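Long-range contacts in thiosulfate sulfurtransferase YnjE (PDB 2WLR), which transfers sulfur from thiosulfate to cyanide, giving thiocyanate and sulfite, as a periplasmic enzyme built from three rhodanese repeats: residues I346-W350 with A378-W383; Q286-V291 with W353-P357; L6-L12 with H102-D108; A48-S52 with W67-L73. All coordinates share one frame. Numbering follows the deposited sequence.

Contact 1. Residues I346-W350 with A378-W383; sequences ITAMW and ARAMGW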
loop_
_atom_site.group_PDB
_atom_site.type_symbol
_atom_site.label_atom_id
_atom_site.label_comp_id
_atom_site.label_asym_id
_atom_site.label_seq_id
_atom_site.Cartn_x
_atom_site.Cartn_y
_atom_site.Cartn_z
ATOM N N ILE A 346 -0.954 -1.199 -10.237
ATOM C CA ILE A 346 -0.936 -2.455 -9.500
ATOM C C ILE A 346 -1.867 -3.465 -10.169
ATOM O O ILE A 346 -1.490 -4.636 -10.354
ATOM C CB ILE A 346 -1.287 -2.229 -7.998
ATOM C CG1 ILE A 346 -0.196 -1.374 -7.361
ATOM C CG2 ILE A 346 -1.413 -3.538 -7.265
ATOM C CD1 ILE A 346 -0.447 -0.840 -5.940
ATOM N N THR A 347 -3.073 -3.024 -10.512
ATOM C CA THR A 347 -4.004 -3.878 -11.214
ATOM C C THR A 347 -3.400 -4.465 -12.487
ATOM O O THR A 347 -3.531 -5.650 -12.732
ATOM C CB THR A 347 -5.313 -3.159 -11.504
ATOM O OG1 THR A 347 -5.845 -2.664 -10.266
ATOM C CG2 THR A 347 -6.313 -4.090 -12.180
ATOM N N ALA A 348 -2.699 -3.649 -13.252
ATOM C CA ALA A 348 -2.111 -4.127 -14.521
ATOM C C ALA A 348 -1.001 -5.128 -14.289
ATOM O O ALA A 348 -0.872 -6.131 -15.023
ATOM C CB ALA A 348 -1.595 -2.961 -15.303
HETATM N N MSE A 349 -0.179 -4.904 -13.291
HETATM C CA MSE A 349 0.910 -5.829 -13.087
HETATM C C MSE A 349 0.385 -7.175 -12.594
HETATM O O MSE A 349 0.914 -8.221 -12.989
HETATM C CB MSE A 349 2.066 -5.253 -12.273
HETATM C CG MSE A 349 1.936 -5.181 -10.852
HETATM SE SE MSE A 349 3.559 -4.185 -10.205
HETATM C CE MSE A 349 2.908 -4.066 -8.401
ATOM N N TRP A 350 -0.675 -7.162 -11.785
ATOM C CA TRP A 350 -1.330 -8.400 -11.345
ATOM C C TRP A 350 -2.065 -9.100 -12.500
ATOM O O TRP A 350 -1.963 -10.329 -12.652
ATOM C CB TRP A 350 -2.235 -8.156 -10.123
ATOM C CG TRP A 350 -1.463 -7.924 -8.850
ATOM C CD1 TRP A 350 -0.148 -8.205 -8.627
ATOM C CD2 TRP A 350 -1.968 -7.375 -7.636
ATOM N NE1 TRP A 350 0.201 -7.849 -7.354
ATOM C CE2 TRP A 350 -0.896 -7.347 -6.727
ATOM C CE3 TRP A 350 -3.227 -6.917 -7.233
ATOM C CZ2 TRP A 350 -1.019 -6.859 -5.435
ATOM C CZ3 TRP A 350 -3.351 -6.402 -5.944
ATOM C CH2 TRP A 350 -2.263 -6.414 -5.060
ATOM N N ALA A 378 -4.557 -4.044 -1.645
ATOM C CA ALA A 378 -5.708 -4.654 -2.321
ATOM C C ALA A 378 -7.015 -4.352 -1.604
ATOM O O ALA A 378 -8.014 -4.112 -2.223
ATOM C CB ALA A 378 -5.503 -6.177 -2.405
ATOM N N ARG A 379 -6.986 -4.339 -0.269
ATOM C CA ARG A 379 -8.139 -3.955 0.527
ATOM C C ARG A 379 -8.577 -2.513 0.206
ATOM O O ARG A 379 -9.763 -2.257 -0.065
ATOM C CB ARG A 379 -7.795 -4.107 2.004
ATOM C CG ARG A 379 -8.895 -3.673 2.954
ATOM C CD ARG A 379 -8.444 -3.826 4.393
ATOM N NE ARG A 379 -9.339 -3.235 5.396
ATOM C CZ ARG A 379 -9.072 -2.174 6.151
ATOM N NH1 ARG A 379 -7.970 -1.453 6.005
ATOM N NH2 ARG A 379 -9.979 -1.782 7.046
ATOM N N ALA A 380 -7.618 -1.577 0.160
ATOM C CA ALA A 380 -7.893 -0.161 -0.157
ATOM C C ALA A 380 -8.406 -0.022 -1.599
ATOM O O ALA A 380 -9.231 0.854 -1.926
ATOM C CB ALA A 380 -6.628 0.651 0.046
HETATM N N MSE A 381 -7.948 -0.920 -2.461
HETATM C CA MSE A 381 -8.362 -0.987 -3.862
HETATM C C MSE A 381 -9.743 -1.590 -4.049
HETATM O O MSE A 381 -10.237 -1.655 -5.184
HETATM C CB MSE A 381 -7.340 -1.797 -4.656
HETATM C CG MSE A 381 -6.076 -1.039 -4.915
HETATM SE SE MSE A 381 -4.515 -2.153 -5.388
HETATM C CE MSE A 381 -4.984 -2.927 -7.054
ATOM N N GLY A 382 -10.337 -2.109 -2.974
ATOM C CA GLY A 382 -11.687 -2.631 -3.018
ATOM C C GLY A 382 -11.769 -4.076 -3.451
ATOM O O GLY A 382 -12.855 -4.549 -3.786
ATOM N N TRP A 383 -10.656 -4.813 -3.429
ATOM C CA TRP A 383 -10.711 -6.222 -3.786
ATOM C C TRP A 383 -11.432 -6.947 -2.649
ATOM O O TRP A 383 -11.066 -6.782 -1.491
ATOM C CB TRP A 383 -9.299 -6.774 -3.998
ATOM C CG TRP A 383 -8.690 -6.321 -5.267
ATOM C CD1 TRP A 383 -8.859 -5.113 -5.889
ATOM C CD2 TRP A 383 -7.897 -7.119 -6.141
ATOM N NE1 TRP A 383 -8.182 -5.114 -7.090
ATOM C CE2 TRP A 383 -7.577 -6.331 -7.264
ATOM C CE3 TRP A 383 -7.398 -8.418 -6.067
ATOM C CZ2 TRP A 383 -6.794 -6.819 -8.320
ATOM C CZ3 TRP A 383 -6.629 -8.913 -7.116
ATOM C CH2 TRP A 383 -6.330 -8.114 -8.230
HETATM O O HOH W 1 -8.331 -3.145 -9.203
#
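This is a buried contact in the third rhodanese domain, between one turn of helix 343-351 and the C-terminal turn that closes helix 369-380. The middle of it is the selenomethionine Met381, whose methyl CE reaches across to lie 3.6 Å from Ile346 CG2, 3.3 Å from Thr347 OG1 and 4.0 Å from Trp350 CZ3. Its selenium also makes an oblique Met-aromatic contact, with SE 5.4 Å from the centroid of the Trp350 six-membered ring. Next to it the two tryptophans form a T-shaped pair: Trp350 turns an edge to the face of Trp383, the centroids of the six-membered rings are 5.1 Å apart with planes at 69°, and Trp350 CE3 comes within 3.5 Å of Trp383 CH2. Ala378 CB rests 4.1 Å from Trp350 CZ3. Trp383 gets to this position because helix 369-380 closes in a Schellman motif, with Gly382 at positive phi and Trp383 N bonded to Ala378 O at 3.0 Å. Polar groups have their own partners: Trp350 NE1 donates to Gly321 O, Thr347 OG1 bonds to Ala343 O, and a water sits 2.7 Å from Thr347 OG1 and 2.9 Å from Trp383 NE1. With no direct hydrogen bond across the interface, the two segments are held by apolar and aromatic surfaces, and one water makes the polar link.

Contact 2. Residues Q286-V291 with W353-P357; sequences QDASLV and WNIKP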
loop_
_atom_site.group_PDB
_atom_site.type_symbol
_atom_site.label_atom_id
_atom_site.label_comp_id
_atom_site.label_asym_id
_atom_site.label_seq_id
_atom_site.Cartn_x
_atom_site.Cartn_y
_atom_site.Cartn_z
ATOM N N GLN A 286 -8.743 -20.733 -12.061
ATOM C CA GLN A 286 -8.963 -19.442 -12.701
ATOM C C GLN A 286 -9.765 -18.496 -11.806
ATOM O O GLN A 286 -9.732 -17.266 -11.997
ATOM C CB GLN A 286 -9.637 -19.635 -14.060
ATOM C CG GLN A 286 -8.802 -20.485 -15.012
ATOM C CD GLN A 286 -7.451 -19.856 -15.343
ATOM O OE1 GLN A 286 -7.366 -18.652 -15.637
ATOM N NE2 GLN A 286 -6.388 -20.662 -15.288
ATOM N N ASP A 287 -10.492 -19.045 -10.834
ATOM C CA ASP A 287 -11.275 -18.252 -9.897
ATOM C C ASP A 287 -10.567 -18.006 -8.548
ATOM O O ASP A 287 -11.187 -17.502 -7.593
ATOM C CB ASP A 287 -12.676 -18.875 -9.677
ATOM C CG ASP A 287 -12.630 -20.217 -8.966
ATOM O OD1 ASP A 287 -11.607 -20.908 -9.051
ATOM O OD2 ASP A 287 -13.638 -20.594 -8.324
ATOM N N ALA A 288 -9.283 -18.345 -8.492
ATOM C CA ALA A 288 -8.474 -18.117 -7.305
ATOM C C ALA A 288 -7.019 -18.017 -7.696
ATOM O O ALA A 288 -6.584 -18.608 -8.685
ATOM C CB ALA A 288 -8.682 -19.260 -6.277
ATOM N N SER A 289 -6.256 -17.254 -6.908
ATOM C CA SER A 289 -4.814 -17.141 -7.066
ATOM C C SER A 289 -4.133 -17.179 -5.724
ATOM O O SER A 289 -4.590 -16.508 -4.795
ATOM C CB SER A 289 -4.454 -15.813 -7.726
ATOM O OG SER A 289 -4.798 -15.804 -9.110
ATOM N N LEU A 290 -3.050 -17.950 -5.624
ATOM C CA LEU A 290 -2.103 -17.886 -4.522
ATOM C C LEU A 290 -0.928 -17.108 -5.085
ATOM O O LEU A 290 -0.303 -17.485 -6.083
ATOM C CB LEU A 290 -1.687 -19.281 -4.029
ATOM C CG LEU A 290 -0.830 -19.325 -2.778
ATOM C CD1 LEU A 290 -1.479 -18.614 -1.581
ATOM C CD2 LEU A 290 -0.493 -20.783 -2.454
ATOM N N VAL A 291 -0.628 -15.987 -4.448
ATOM C CA VAL A 291 0.232 -14.959 -5.035
ATOM C C VAL A 291 1.501 -14.759 -4.231
ATOM O O VAL A 291 1.473 -14.367 -3.048
ATOM C CB VAL A 291 -0.508 -13.617 -5.149
ATOM C CG1 VAL A 291 0.382 -12.564 -5.720
ATOM C CG2 VAL A 291 -1.767 -13.749 -5.989
ATOM N N TRP A 353 -0.150 -11.487 -14.660
ATOM C CA TRP A 353 0.089 -12.820 -14.087
ATOM C C TRP A 353 -1.211 -13.569 -13.725
ATOM O O TRP A 353 -1.195 -14.510 -12.928
ATOM C CB TRP A 353 1.027 -12.693 -12.887
ATOM C CG TRP A 353 2.420 -12.771 -13.256
ATOM C CD1 TRP A 353 3.234 -11.743 -13.649
ATOM C CD2 TRP A 353 3.222 -13.951 -13.282
ATOM N NE1 TRP A 353 4.496 -12.213 -13.890
ATOM C CE2 TRP A 353 4.519 -13.568 -13.697
ATOM C CE3 TRP A 353 2.973 -15.295 -13.002
ATOM C CZ2 TRP A 353 5.567 -14.492 -13.814
ATOM C CZ3 TRP A 353 4.025 -16.210 -13.126
ATOM C CH2 TRP A 353 5.295 -15.797 -13.531
ATOM N N ASN A 354 -2.320 -13.167 -14.327
ATOM C CA ASN A 354 -3.618 -13.792 -14.106
ATOM C C ASN A 354 -4.125 -13.695 -12.662
ATOM O O ASN A 354 -4.823 -14.581 -12.150
ATOM C CB ASN A 354 -3.594 -15.260 -14.592
ATOM C CG ASN A 354 -4.979 -15.795 -14.869
ATOM O OD1 ASN A 354 -5.896 -15.049 -15.175
ATOM N ND2 ASN A 354 -5.142 -17.123 -14.733
ATOM N N ILE A 355 -3.815 -12.569 -12.034
ATOM C CA ILE A 355 -4.327 -12.225 -10.706
ATOM C C ILE A 355 -5.357 -11.094 -10.866
ATOM O O ILE A 355 -5.033 -10.031 -11.371
ATOM C CB ILE A 355 -3.195 -11.758 -9.820
ATOM C CG1 ILE A 355 -2.108 -12.830 -9.669
ATOM C CG2 ILE A 355 -3.718 -11.291 -8.433
ATOM C CD1 ILE A 355 -0.722 -12.283 -9.282
ATOM N N LYS A 356 -6.592 -11.349 -10.469
ATOM C CA LYS A 356 -7.717 -10.531 -10.875
ATOM C C LYS A 356 -8.693 -10.360 -9.713
ATOM O O LYS A 356 -8.799 -11.255 -8.881
ATOM C CB LYS A 356 -8.412 -11.206 -12.068
ATOM C CG LYS A 356 -7.529 -11.397 -13.287
ATOM C CD LYS A 356 -8.224 -12.134 -14.424
ATOM C CE LYS A 356 -7.296 -12.185 -15.636
ATOM N NZ LYS A 356 -7.898 -12.969 -16.762
ATOM N N PRO A 357 -9.382 -9.205 -9.632
ATOM C CA PRO A 357 -10.148 -8.871 -8.443
ATOM C C PRO A 357 -11.337 -9.798 -8.167
ATOM O O PRO A 357 -11.783 -9.917 -7.040
ATOM C CB PRO A 357 -10.644 -7.441 -8.718
ATOM C CG PRO A 357 -10.423 -7.188 -10.141
ATOM C CD PRO A 357 -9.373 -8.114 -10.624
#
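One hydrogen bond joins the segments directly: Asn354 ND2 donates to Gln286 OE1 at 2.8 Å with an angle of 159°, linking the solvent side of the loop 353-357 to the residues that lead into strand 288-292. Further along, Ser289 OG lies 3.3 Å from Asn354 O, but the hydroxyl has its hydrogen bonds with Gln359 and Arg319. Gln359 NE2 also donates to Asn354 O and Gln286 O, so one side chain serves both segments. The apolar part lies deeper: Val291 CG1 meets Ile355 CD1 at 3.7 Å, and Ile355 CG1 passes 4.0 Å from Ser289 OG. The side chains alternate as in a strand of a sheet covered on both faces: Ser289 and Val291 face the loop, while Ala288 and Leu290 face the other way onto Leu282 and Leu283. The backbone of the loop sets this up. Asn354, at positive phi, is the C-prime residue of the Schellman motif that ends helix 343-351, and the chain then turns so that Ile355 comes down on the sheet. Strand 288-292 lies between strands 319-320 and 360-363, and the chain passing from the first of these neighbours through helix 343-351 to the second must cross over it. Such a beta-alpha-beta crossover, passing over an interior strand, belongs to the parallel alpha/beta sheet of the rhodanese fold.

Contact 3. Residues L6-L12 with H102-D108; sequences LAKPLTL and HISILSD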
loop_
_atom_site.group_PDB
_atom_site.type_symbol
_atom_site.label_atom_id
_atom_site.label_comp_id
_atom_site.label_asym_id
_atom_site.label_seq_id
_atom_site.Cartn_x
_atom_site.Cartn_y
_atom_site.Cartn_z
ATOM N N LEU A 6 2.428 25.769 -22.954
ATOM C CA LEU A 6 1.481 24.678 -23.152
ATOM C C LEU A 6 0.799 24.802 -24.508
ATOM O O LEU A 6 0.540 25.917 -24.976
ATOM C CB LEU A 6 0.425 24.687 -22.040
ATOM C CG LEU A 6 0.950 24.440 -20.624
ATOM C CD1 LEU A 6 0.067 25.095 -19.563
ATOM C CD2 LEU A 6 1.095 22.948 -20.381
ATOM N N ALA A 7 0.518 23.657 -25.138
ATOM C CA ALA A 7 -0.319 23.593 -26.343
ATOM C C ALA A 7 -1.733 24.087 -26.005
ATOM O O ALA A 7 -1.970 24.558 -24.888
ATOM C CB ALA A 7 -0.359 22.176 -26.876
ATOM N N LYS A 8 -2.679 23.989 -26.942
ATOM C CA LYS A 8 -4.002 24.574 -26.695
ATOM C C LYS A 8 -4.764 23.779 -25.597
ATOM O O LYS A 8 -4.724 22.540 -25.595
ATOM C CB LYS A 8 -4.818 24.716 -27.994
ATOM C CG LYS A 8 -5.521 23.473 -28.481
ATOM C CD LYS A 8 -6.719 23.803 -29.390
ATOM C CE LYS A 8 -7.887 22.853 -29.092
ATOM N NZ LYS A 8 -8.614 23.190 -27.811
ATOM N N PRO A 9 -5.423 24.486 -24.659
ATOM C CA PRO A 9 -6.138 23.780 -23.576
ATOM C C PRO A 9 -7.231 22.852 -24.099
ATOM O O PRO A 9 -7.818 23.111 -25.152
ATOM C CB PRO A 9 -6.771 24.903 -22.754
ATOM C CG PRO A 9 -6.087 26.180 -23.193
ATOM C CD PRO A 9 -5.548 25.951 -24.549
ATOM N N LEU A 10 -7.469 21.761 -23.379
ATOM C CA LEU A 10 -8.446 20.753 -23.778
ATOM C C LEU A 10 -9.374 20.471 -22.619
ATOM O O LEU A 10 -8.913 20.396 -21.470
ATOM C CB LEU A 10 -7.732 19.443 -24.150
ATOM C CG LEU A 10 -6.878 19.397 -25.427
ATOM C CD1 LEU A 10 -5.999 18.159 -25.419
ATOM C CD2 LEU A 10 -7.728 19.439 -26.682
ATOM N N THR A 11 -10.672 20.330 -22.885
ATOM C CA THR A 11 -11.582 19.799 -21.879
ATOM C C THR A 11 -11.429 18.292 -21.854
ATOM O O THR A 11 -10.831 17.700 -22.773
ATOM C CB THR A 11 -13.029 20.127 -22.192
ATOM O OG1 THR A 11 -13.382 19.497 -23.443
ATOM C CG2 THR A 11 -13.231 21.632 -22.239
ATOM N N LEU A 12 -11.960 17.649 -20.819
ATOM C CA LEU A 12 -11.909 16.213 -20.745
ATOM C C LEU A 12 -12.578 15.585 -21.965
ATOM O O LEU A 12 -12.082 14.618 -22.498
ATOM C CB LEU A 12 -12.536 15.671 -19.458
ATOM C CG LEU A 12 -12.347 14.168 -19.189
ATOM C CD1 LEU A 12 -10.876 13.834 -19.025
ATOM C CD2 LEU A 12 -13.177 13.724 -17.983
ATOM N N HIS A 102 2.938 17.107 -27.299
ATOM C CA HIS A 102 1.613 17.711 -27.265
ATOM C C HIS A 102 1.117 17.767 -25.821
ATOM O O HIS A 102 0.387 16.872 -25.409
ATOM C CB HIS A 102 0.658 16.874 -28.117
ATOM C CG HIS A 102 -0.648 17.545 -28.391
ATOM N ND1 HIS A 102 -1.206 18.469 -27.531
ATOM C CD2 HIS A 102 -1.528 17.396 -29.408
ATOM C CE1 HIS A 102 -2.360 18.884 -28.023
ATOM N NE2 HIS A 102 -2.579 18.251 -29.160
ATOM N N ILE A 103 1.538 18.797 -25.091
ATOM C CA ILE A 103 1.274 18.941 -23.651
ATOM C C ILE A 103 0.424 20.167 -23.422
ATOM O O ILE A 103 0.841 21.290 -23.696
ATOM C CB ILE A 103 2.575 19.077 -22.846
ATOM C CG1 ILE A 103 3.502 17.891 -23.108
ATOM C CG2 ILE A 103 2.292 19.177 -21.311
ATOM C CD1 ILE A 103 4.863 18.050 -22.494
ATOM N N SER A 104 -0.796 19.941 -22.934
ATOM C CA SER A 104 -1.786 20.995 -22.676
ATOM C C SER A 104 -2.194 20.999 -21.203
ATOM O O SER A 104 -1.774 20.124 -20.441
ATOM C CB SER A 104 -3.046 20.709 -23.482
ATOM O OG SER A 104 -2.788 20.686 -24.873
ATOM N N ILE A 105 -2.999 21.979 -20.825
ATOM C CA ILE A 105 -3.710 21.954 -19.546
ATOM C C ILE A 105 -5.097 21.340 -19.763
ATOM O O ILE A 105 -5.710 21.504 -20.835
ATOM C CB ILE A 105 -3.829 23.364 -18.968
ATOM C CG1 ILE A 105 -4.257 23.327 -17.518
ATOM C CG2 ILE A 105 -4.823 24.202 -19.760
ATOM C CD1 ILE A 105 -3.881 24.571 -16.781
ATOM N N LEU A 106 -5.571 20.578 -18.778
ATOM C CA LEU A 106 -6.926 20.045 -18.800
ATOM C C LEU A 106 -7.806 21.144 -18.224
ATOM O O LEU A 106 -7.778 21.394 -17.009
ATOM C CB LEU A 106 -7.029 18.728 -18.022
ATOM C CG LEU A 106 -8.405 18.061 -18.038
ATOM C CD1 LEU A 106 -8.823 17.663 -19.406
ATOM C CD2 LEU A 106 -8.374 16.827 -17.118
ATOM N N SER A 107 -8.524 21.854 -19.102
ATOM C CA SER A 107 -9.125 23.137 -18.733
ATOM C C SER A 107 -10.222 23.018 -17.701
ATOM O O SER A 107 -10.323 23.875 -16.827
ATOM C CB SER A 107 -9.667 23.899 -19.951
ATOM O OG SER A 107 -10.544 23.111 -20.702
ATOM N N ASP A 108 -10.984 21.931 -17.763
ATOM C CA ASP A 108 -12.113 21.723 -16.853
ATOM C C ASP A 108 -11.797 20.737 -15.720
ATOM O O ASP A 108 -12.700 20.246 -15.065
ATOM C CB ASP A 108 -13.415 21.336 -17.612
ATOM C CG ASP A 108 -13.352 19.972 -18.297
ATOM O OD1 ASP A 108 -12.231 19.436 -18.498
ATOM O OD2 ASP A 108 -14.433 19.415 -18.608
HETATM O O HOH W 2 -3.008 24.372 -22.435
#
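Residues 6-12 lie along the edge strand 103-105, and side chains of each segment settle into gaps left by the other. Leu6 spreads its methyls over the strand, CD2 4.1 Å from Ile103 CG2 and CD1 4.3 Å from Ile105 CB. The Ile105 side chain stands up in the gap between Leu6 and Pro9, its CG2 3.6 Å from Pro9 CB. Ala7 CB drops into a notch beside the His102 ring, 3.5 Å from Ser104 OG. Where the backbone bows outward at Lys8, small groups fill the space: Ser104 OG donates to Lys8 O at 2.8 Å, and a water joins Ala7 O (2.7 Å) to Ile105 N (2.9 Å). The Leu10 side chain packs on Leu15, its CD1 4.1 Å from Ser104 OG. Either side of the bow the backbones bond directly, Ala7 N to Ile103 O at 2.8 Å and Leu10 N to Ile105 O at 3.1 Å. With Ser107 N to Leu10 O at 2.8 Å, the last of these makes a single parallel beta bridge of Leu10 with Leu106, at the edge of the four-stranded parallel sheet of the first rhodanese repeat. Beyond the bridge Leu106 CD1 fits beneath the start of helix 12-17, 3.6 Å from Thr11 C and 4.2 Å from Leu12 CB. Thr11 N-caps that helix; Asp108 OD1 takes Leu12 N at 2.9 Å while its OD2 pairs with Arg115.

Contact 4. Residues A48-S52 with W67-L73; sequences ALNLS and WIKQHNL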
loop_
_atom_site.group_PDB
_atom_site.type_symbol
_atom_site.label_atom_id
_atom_site.label_comp_id
_atom_site.label_asym_id
_atom_site.label_seq_id
_atom_site.Cartn_x
_atom_site.Cartn_y
_atom_site.Cartn_z
ATOM N N ALA A 48 -6.931 9.029 -15.605
ATOM C CA ALA A 48 -5.760 9.888 -15.418
ATOM C C ALA A 48 -4.614 9.083 -14.838
ATOM O O ALA A 48 -4.796 8.153 -14.061
ATOM C CB ALA A 48 -6.032 11.019 -14.445
ATOM N N LEU A 49 -3.432 9.517 -15.236
ATOM C CA LEU A 49 -2.181 9.065 -14.637
ATOM C C LEU A 49 -1.841 10.009 -13.480
ATOM O O LEU A 49 -2.288 11.163 -13.463
ATOM C CB LEU A 49 -1.034 9.055 -15.685
ATOM C CG LEU A 49 -1.346 8.280 -16.972
ATOM C CD1 LEU A 49 -0.154 8.349 -17.916
ATOM C CD2 LEU A 49 -1.762 6.829 -16.684
ATOM N N ASN A 50 -1.016 9.543 -12.552
ATOM C CA ASN A 50 -0.510 10.376 -11.459
ATOM C C ASN A 50 0.991 10.530 -11.676
ATOM O O ASN A 50 1.763 9.539 -11.636
ATOM C CB ASN A 50 -0.771 9.704 -10.125
ATOM C CG ASN A 50 -0.539 10.625 -8.896
ATOM O OD1 ASN A 50 -0.557 11.898 -8.998
ATOM N ND2 ASN A 50 -0.340 10.012 -7.782
ATOM N N LEU A 51 1.402 11.770 -11.831
ATOM C CA LEU A 51 2.825 12.098 -11.892
ATOM C C LEU A 51 3.004 13.308 -11.016
ATOM O O LEU A 51 2.876 14.450 -11.474
ATOM C CB LEU A 51 3.294 12.366 -13.323
ATOM C CG LEU A 51 4.801 12.563 -13.519
ATOM C CD1 LEU A 51 5.629 11.378 -13.026
ATOM C CD2 LEU A 51 5.139 12.855 -14.991
ATOM N N SER A 52 3.226 13.067 -9.742
ATOM C CA SER A 52 3.317 14.152 -8.774
ATOM C C SER A 52 4.558 14.988 -9.009
ATOM O O SER A 52 5.668 14.432 -9.073
ATOM C CB SER A 52 3.304 13.606 -7.381
ATOM O OG SER A 52 3.291 14.653 -6.455
ATOM N N TRP A 67 8.652 5.307 -16.925
ATOM C CA TRP A 67 7.283 5.595 -16.528
ATOM C C TRP A 67 6.442 5.944 -17.743
ATOM O O TRP A 67 5.308 5.480 -17.914
ATOM C CB TRP A 67 7.308 6.754 -15.521
ATOM C CG TRP A 67 5.976 7.117 -14.944
ATOM C CD1 TRP A 67 5.464 6.671 -13.755
ATOM C CD2 TRP A 67 5.041 8.028 -15.484
ATOM N NE1 TRP A 67 4.224 7.224 -13.564
ATOM C CE2 TRP A 67 3.942 8.075 -14.587
ATOM C CE3 TRP A 67 4.986 8.806 -16.645
ATOM C CZ2 TRP A 67 2.802 8.836 -14.836
ATOM C CZ3 TRP A 67 3.865 9.589 -16.884
ATOM C CH2 TRP A 67 2.774 9.597 -15.963
ATOM N N ILE A 68 6.981 6.760 -18.628
ATOM C CA ILE A 68 6.283 7.118 -19.859
ATOM C C ILE A 68 5.960 5.853 -20.669
ATOM O O ILE A 68 4.813 5.675 -21.089
ATOM C CB ILE A 68 7.107 8.138 -20.673
ATOM C CG1 ILE A 68 7.135 9.508 -19.944
ATOM C CG2 ILE A 68 6.546 8.290 -22.101
ATOM C CD1 ILE A 68 8.149 10.499 -20.515
ATOM N N LYS A 69 6.944 4.961 -20.810
ATOM C CA LYS A 69 6.757 3.697 -21.551
ATOM C C LYS A 69 5.753 2.756 -20.898
ATOM O O LYS A 69 4.941 2.102 -21.591
ATOM C CB LYS A 69 8.097 2.972 -21.631
ATOM C CG LYS A 69 8.958 3.452 -22.736
ATOM C CD LYS A 69 9.045 2.415 -23.829
ATOM C CE LYS A 69 9.986 1.301 -23.417
ATOM N NZ LYS A 69 9.783 0.053 -24.199
ATOM N N GLN A 70 5.850 2.633 -19.590
ATOM C CA GLN A 70 4.988 1.726 -18.808
ATOM C C GLN A 70 3.516 2.148 -18.909
ATOM O O GLN A 70 2.632 1.307 -18.752
ATOM C CB GLN A 70 5.416 1.683 -17.343
ATOM C CG GLN A 70 6.633 0.823 -17.053
ATOM C CD GLN A 70 7.377 1.214 -15.806
ATOM O OE1 GLN A 70 6.846 1.924 -14.933
ATOM N NE2 GLN A 70 8.628 0.742 -15.698
ATOM N N HIS A 71 3.266 3.435 -19.154
ATOM C CA HIS A 71 1.903 3.973 -19.234
ATOM C C HIS A 71 1.433 4.236 -20.659
ATOM O O HIS A 71 0.423 4.884 -20.861
ATOM C CB HIS A 71 1.790 5.240 -18.384
ATOM C CG HIS A 71 2.068 5.006 -16.935
ATOM N ND1 HIS A 71 1.097 4.629 -16.033
ATOM C CD2 HIS A 71 3.223 5.046 -16.239
ATOM C CE1 HIS A 71 1.654 4.472 -14.844
ATOM N NE2 HIS A 71 2.942 4.705 -14.945
ATOM N N ASN A 72 2.177 3.745 -21.649
ATOM C CA ASN A 72 1.713 3.812 -23.048
ATOM C C ASN A 72 1.393 5.245 -23.516
ATOM O O ASN A 72 0.412 5.511 -24.245
ATOM C CB ASN A 72 0.502 2.891 -23.241
ATOM C CG ASN A 72 0.756 1.473 -22.729
ATOM O OD1 ASN A 72 1.713 0.809 -23.137
ATOM N ND2 ASN A 72 -0.112 1.001 -21.835
ATOM N N LEU A 73 2.265 6.171 -23.150
ATOM C CA LEU A 73 2.139 7.531 -23.626
ATOM C C LEU A 73 2.831 7.659 -24.974
ATOM O O LEU A 73 4.053 7.567 -25.065
ATOM C CB LEU A 73 2.753 8.493 -22.611
ATOM C CG LEU A 73 1.856 8.694 -21.387
ATOM C CD1 LEU A 73 2.667 9.165 -20.201
ATOM C CD2 LEU A 73 0.749 9.700 -21.709
HETATM O O HOH W 3 2.079 6.857 -11.635
#
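Leu49, in the short edge strand 49-50, makes the widest set of contacts, pushing its side chain toward the end of helix 61-70 and the turn behind it. Its CD1 lies 3.7 Å from Trp67 CH2 and also 3.7 Å from Leu73 CD1, while its CD2 is 3.7 Å from His71 ND1, so the leucine fills the hollow between these three. Asn50 takes part through its backbone: its O is 3.4 Å from Trp67 CZ2 and accepts from a water at 2.7 Å, which in turn accepts from Trp67 NE1 at 2.9 Å. Leu51, two residues on from Leu49, points toward the helix as that residue does. Its CD1 sits over the face of the Trp67 six-membered ring, 4.1 Å from the centroid and 13° off the normal, a CH-pi contact, and its CB is 3.9 Å from Trp67 CH2. Leu51 also packs on Val91 and Leu95 of helix 85-97. The chain runs from edge strand 49-50 through helix 61-70 to strand 79-82, and strand 21-24 lies between those two strands: a beta-alpha-beta crossover of the rhodanese fold, here in the first repeat.

Along the chain the four fall into two groups. Contact 4 is nested within the loop that contact 3 closes, and both reach the four-stranded parallel sheet of the first repeat, one at each outer strand, with centres about 17 Å apart. Contacts 1 and 2 come later, in the third domain, which carries the catalytic Cys365. Their segments alternate, their centres are about 11 Å apart, and they touch directly: Trp350 O lies 3.0 Å from Ile355 N, and Trp383 CH2 packs 3.5 Å from Pro357 N. Contacts 1 and 4 have centres about 17 Å apart and nearest atoms about 7 Å apart, so the first and third repeats lie close in space.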